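Local coordinates for protein rhamnosidase B (Bacillus sp., PDB 2OKX) that probably hydrolyses terminal alpha-L-rhamnose residues from rhamnosides with inversion at the anomeric carbon, as a family 78 glycoside hydrolase, at residues N333-F343 and W383-E394. Residues are numbered along the deposited sequence; the frame is centred on the assembly and turned at random.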
loop_
_atom_site.group_PDB
_atom_site.type_symbol
_atom_site.label_atom_id
_atom_site.label_comp_id
_atom_site.label_asym_id
_atom_site.label_seq_id
_atom_site.Cartn_x
_atom_site.Cartn_y
_atom_site.Cartn_z
ATOM N N ASN A 333 -1.512 35.573 -5.769
ATOM C CA ASN A 333 -2.462 34.635 -6.354
ATOM C C ASN A 333 -3.233 33.882 -5.273
ATOM O O ASN A 333 -3.986 32.958 -5.574
ATOM C CB ASN A 333 -1.753 33.639 -7.282
ATOM C CG ASN A 333 -0.900 32.629 -6.530
ATOM O OD1 ASN A 333 -0.434 31.647 -7.113
ATOM N ND2 ASN A 333 -0.683 32.866 -5.242
ATOM N N GLY A 334 -3.043 34.283 -4.019
ATOM C CA GLY A 334 -3.737 33.630 -2.921
ATOM C C GLY A 334 -2.842 32.813 -2.001
ATOM O O GLY A 334 -3.133 32.670 -0.814
ATOM N N VAL A 335 -1.758 32.271 -2.548
ATOM C CA VAL A 335 -0.815 31.468 -1.771
ATOM C C VAL A 335 0.362 32.351 -1.363
ATOM O O VAL A 335 1.046 32.914 -2.216
ATOM C CB VAL A 335 -0.297 30.275 -2.605
ATOM C CG1 VAL A 335 0.696 29.461 -1.797
ATOM C CG2 VAL A 335 -1.468 29.414 -3.048
ATOM N N PRO A 336 0.615 32.478 -0.049
ATOM C CA PRO A 336 1.699 33.293 0.506
ATOM C C PRO A 336 3.118 32.781 0.286
ATOM O O PRO A 336 4.063 33.281 0.897
ATOM C CB PRO A 336 1.343 33.363 1.986
ATOM C CG PRO A 336 0.765 32.006 2.233
ATOM C CD PRO A 336 -0.143 31.816 1.029
ATOM N N LEU A 337 3.267 31.787 -0.580
ATOM C CA LEU A 337 4.580 31.228 -0.871
ATOM C C LEU A 337 4.828 31.278 -2.366
ATOM O O LEU A 337 3.893 31.353 -3.162
ATOM C CB LEU A 337 4.669 29.762 -0.415
ATOM C CG LEU A 337 4.377 29.403 1.042
ATOM C CD1 LEU A 337 4.460 27.896 1.222
ATOM C CD2 LEU A 337 5.365 30.094 1.947
ATOM N N ALA A 338 6.099 31.232 -2.736
ATOM C CA ALA A 338 6.502 31.227 -4.133
ATOM C C ALA A 338 7.661 30.250 -4.234
ATOM O O ALA A 338 8.299 29.937 -3.232
ATOM C CB ALA A 338 6.953 32.618 -4.559
ATOM N N THR A 339 7.925 29.749 -5.432
ATOM C CA THR A 339 9.046 28.843 -5.601
ATOM C C THR A 339 10.021 29.490 -6.570
ATOM O O THR A 339 9.619 30.245 -7.454
ATOM C CB THR A 339 8.604 27.462 -6.130
ATOM O OG1 THR A 339 7.896 27.615 -7.363
ATOM C CG2 THR A 339 7.705 26.776 -5.112
ATOM N N ILE A 340 11.304 29.212 -6.378
ATOM C CA ILE A 340 12.347 29.764 -7.230
ATOM C C ILE A 340 12.996 28.620 -8.000
ATOM O O ILE A 340 13.620 27.738 -7.409
ATOM C CB ILE A 340 13.411 30.486 -6.388
ATOM C CG1 ILE A 340 12.730 31.464 -5.430
ATOM C CG2 ILE A 340 14.375 31.234 -7.304
ATOM C CD1 ILE A 340 13.683 32.185 -4.498
ATOM N N GLY A 341 12.841 28.646 -9.320
ATOM C CA GLY A 341 13.383 27.604 -10.172
ATOM C C GLY A 341 12.472 27.486 -11.380
ATOM O O GLY A 341 11.782 28.451 -11.713
ATOM N N THR A 342 12.435 26.331 -12.035
ATOM C CA THR A 342 13.214 25.155 -11.666
ATOM C C THR A 342 14.551 25.200 -12.411
ATOM O O THR A 342 14.586 25.059 -13.629
ATOM C CB THR A 342 12.442 23.884 -12.056
ATOM O OG1 THR A 342 11.109 23.969 -11.531
ATOM C CG2 THR A 342 13.128 22.642 -11.508
ATOM N N PHE A 343 15.642 25.388 -11.674
ATOM C CA PHE A 343 16.966 25.492 -12.277
ATOM C C PHE A 343 17.365 24.289 -13.119
ATOM O O PHE A 343 17.999 24.442 -14.160
ATOM C CB PHE A 343 18.019 25.763 -11.199
ATOM C CG PHE A 343 17.772 27.032 -10.425
ATOM C CD1 PHE A 343 17.146 26.997 -9.181
ATOM C CD2 PHE A 343 18.128 28.266 -10.962
ATOM C CE1 PHE A 343 16.876 28.174 -8.482
ATOM C CE2 PHE A 343 17.863 29.449 -10.274
ATOM C CZ PHE A 343 17.236 29.404 -9.030
ATOM N N TRP A 383 13.142 33.756 -12.097
ATOM C CA TRP A 383 13.047 32.441 -11.467
ATOM C C TRP A 383 11.951 32.346 -10.400
ATOM O O TRP A 383 11.555 31.248 -10.014
ATOM C CB TRP A 383 14.386 32.058 -10.834
ATOM C CG TRP A 383 15.498 31.832 -11.816
ATOM C CD1 TRP A 383 16.576 32.642 -12.036
ATOM C CD2 TRP A 383 15.658 30.706 -12.688
ATOM N NE1 TRP A 383 17.398 32.088 -12.987
ATOM C CE2 TRP A 383 16.859 30.899 -13.405
ATOM C CE3 TRP A 383 14.902 29.549 -12.933
ATOM C CZ2 TRP A 383 17.325 29.979 -14.353
ATOM C CZ3 TRP A 383 15.365 28.634 -13.877
ATOM C CH2 TRP A 383 16.566 28.856 -14.573
ATOM N N VAL A 384 11.469 33.492 -9.928
ATOM C CA VAL A 384 10.433 33.526 -8.896
ATOM C C VAL A 384 9.050 33.286 -9.496
ATOM O O VAL A 384 8.547 34.108 -10.265
ATOM C CB VAL A 384 10.446 34.879 -8.166
ATOM C CG1 VAL A 384 9.541 34.827 -6.940
ATOM C CG2 VAL A 384 11.868 35.228 -7.768
ATOM N N LYS A 385 8.436 32.162 -9.131
ATOM C CA LYS A 385 7.123 31.793 -9.656
ATOM C C LYS A 385 6.050 31.675 -8.571
ATOM O O LYS A 385 6.343 31.348 -7.422
ATOM C CB LYS A 385 7.209 30.443 -10.372
ATOM C CG LYS A 385 8.483 30.205 -11.171
ATOM C CD LYS A 385 8.480 30.938 -12.496
ATOM C CE LYS A 385 9.690 30.533 -13.326
ATOM N NZ LYS A 385 9.724 29.054 -13.540
ATOM N N PRO A 386 4.786 31.941 -8.928
ATOM C CA PRO A 386 3.721 31.831 -7.930
ATOM C C PRO A 386 3.450 30.345 -7.688
ATOM O O PRO A 386 3.750 29.511 -8.543
ATOM C CB PRO A 386 2.548 32.534 -8.603
ATOM C CG PRO A 386 2.763 32.207 -10.044
ATOM C CD PRO A 386 4.253 32.424 -10.213
ATOM N N PHE A 387 2.892 30.022 -6.526
ATOM C CA PHE A 387 2.588 28.637 -6.176
ATOM C C PHE A 387 1.189 28.285 -6.669
ATOM O O PHE A 387 0.225 28.950 -6.304
ATOM C CB PHE A 387 2.651 28.465 -4.660
ATOM C CG PHE A 387 3.060 27.089 -4.223
ATOM C CD1 PHE A 387 4.334 26.863 -3.710
ATOM C CD2 PHE A 387 2.184 26.016 -4.348
ATOM C CE1 PHE A 387 4.735 25.582 -3.326
ATOM C CE2 PHE A 387 2.573 24.730 -3.969
ATOM C CZ PHE A 387 3.852 24.513 -3.457
ATOM N N GLU A 388 1.071 27.250 -7.499
ATOM C CA GLU A 388 -0.240 26.856 -8.009
ATOM C C GLU A 388 -1.171 26.545 -6.833
ATOM O O GLU A 388 -0.909 25.643 -6.041
ATOM C CB GLU A 388 -0.127 25.634 -8.930
ATOM C CG GLU A 388 -1.444 25.298 -9.630
ATOM C CD GLU A 388 -1.355 24.097 -10.560
ATOM O OE1 GLU A 388 -2.388 23.745 -11.176
ATOM O OE2 GLU A 388 -0.264 23.501 -10.679
ATOM N N PRO A 389 -2.274 27.300 -6.708
ATOM C CA PRO A 389 -3.272 27.150 -5.642
ATOM C C PRO A 389 -3.741 25.729 -5.322
ATOM O O PRO A 389 -3.835 25.356 -4.157
ATOM C CB PRO A 389 -4.416 28.034 -6.122
ATOM C CG PRO A 389 -3.690 29.143 -6.824
ATOM C CD PRO A 389 -2.665 28.381 -7.632
ATOM N N SER A 390 -4.040 24.942 -6.351
ATOM C CA SER A 390 -4.521 23.579 -6.147
ATOM C C SER A 390 -3.484 22.639 -5.521
ATOM O O SER A 390 -3.824 21.543 -5.069
ATOM C CB SER A 390 -5.022 22.995 -7.470
ATOM O OG SER A 390 -3.978 22.895 -8.423
ATOM N N LEU A 391 -2.230 23.076 -5.484
ATOM C CA LEU A 391 -1.152 22.265 -4.923
ATOM C C LEU A 391 -0.770 22.771 -3.540
ATOM O O LEU A 391 0.248 22.370 -2.985
ATOM C CB LEU A 391 0.083 22.330 -5.834
ATOM C CG LEU A 391 -0.115 22.019 -7.322
ATOM C CD1 LEU A 391 1.223 22.120 -8.049
ATOM C CD2 LEU A 391 -0.709 20.630 -7.485
ATOM N N TYR A 392 -1.602 23.640 -2.981
ATOM C CA TYR A 392 -1.319 24.244 -1.686
ATOM C C TYR A 392 -2.533 24.317 -0.768
ATOM O O TYR A 392 -3.640 24.620 -1.216
ATOM C CB TYR A 392 -0.786 25.661 -1.917
ATOM C CG TYR A 392 -0.547 26.466 -0.666
ATOM C CD1 TYR A 392 0.682 26.425 -0.013
ATOM C CD2 TYR A 392 -1.549 27.282 -0.135
ATOM C CE1 TYR A 392 0.914 27.177 1.132
ATOM C CE2 TYR A 392 -1.329 28.037 1.014
ATOM C CZ TYR A 392 -0.096 27.981 1.639
ATOM O OH TYR A 392 0.142 28.732 2.765
ATOM N N THR A 393 -2.322 24.049 0.519
ATOM C CA THR A 393 -3.405 24.137 1.495
ATOM C C THR A 393 -2.901 24.375 2.914
ATOM O O THR A 393 -1.873 23.834 3.321
ATOM C CB THR A 393 -4.304 22.871 1.507
ATOM O OG1 THR A 393 -5.430 23.106 2.367
ATOM C CG2 THR A 393 -3.530 21.651 2.023
ATOM N N GLU A 394 -3.629 25.204 3.655
ATOM C CA GLU A 394 -3.287 25.512 5.036
ATOM C C GLU A 394 -4.151 24.684 5.992
ATOM O O GLU A 394 -4.117 24.870 7.204
ATOM C CB GLU A 394 -3.454 27.015 5.297
ATOM C CG GLU A 394 -2.261 27.829 4.797
ATOM C CD GLU A 394 -2.529 29.326 4.724
ATOM O OE1 GLU A 394 -3.262 29.852 5.585
ATOM O OE2 GLU A 394 -1.985 29.976 3.805
HETATM O O HOH W 1 1.969 31.946 -4.958
HETATM O O HOH W 2 9.400 26.259 -11.561
#
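Val-335 sits on the ring of Tyr-392 beside the point where two short antiparallel strands, 338-340 and 384-386, pair at the edge of a beta-sheet in the D2 region of this rhamnosidase; strand 240-252 flanks 338-340 on its other side, whereas Tyr-392 belongs to strand 392-393 of a second antiparallel sheet, next to 219-223. With CG1 anti to the backbone N (chi1 179°), Val-335, in the loop before 338-340, sets that methyl over the ring centre, 3.4 Å from Tyr-392 CG, a CH-pi contact only 9° off the ring normal, and also against Phe-387 CB. Pro-336 crosses the phenol end of the same tyrosine, whose OH bonds to Glu-394 OE2 on the anti side and to Tyr-219. Leu-337 adds CD1 near Tyr-392 CE1 at 3.6 Å, while a water links Leu-337 O to Phe-387 N. Thr-339 and Lys-385 form the hydrogen-bonded pair: Lys-385 N reaches Thr-339 O at 2.8 Å, almost straight, and Thr-339 N returns to Lys-385 O. The Thr-339 methyl CG2 packs on Phe-387 CD1, and its OG1 bonds to Gln-228. Ile-340 lays CG2 on Trp-383 CB at 3.6 Å, and Gly-341 N bonds to Trp-383 O. At the indole edge lies Gly-341 O, and the lysine chain, bent at chi2 and chi4, brings Lys-385 NZ onto a lone pair of Gly-341 O at 2.8 Å, in the carbonyl plane. Asp-363 holds the indole NE1. Were Trp-383 an alanine, a gap would probably open beside Phe-343 CE2 and Asp-363 would lose its indole donor. Phe-343 CE2 rests over the indole, the ring planes inclined at 37°, 3.5 Å from Trp-383 CD2.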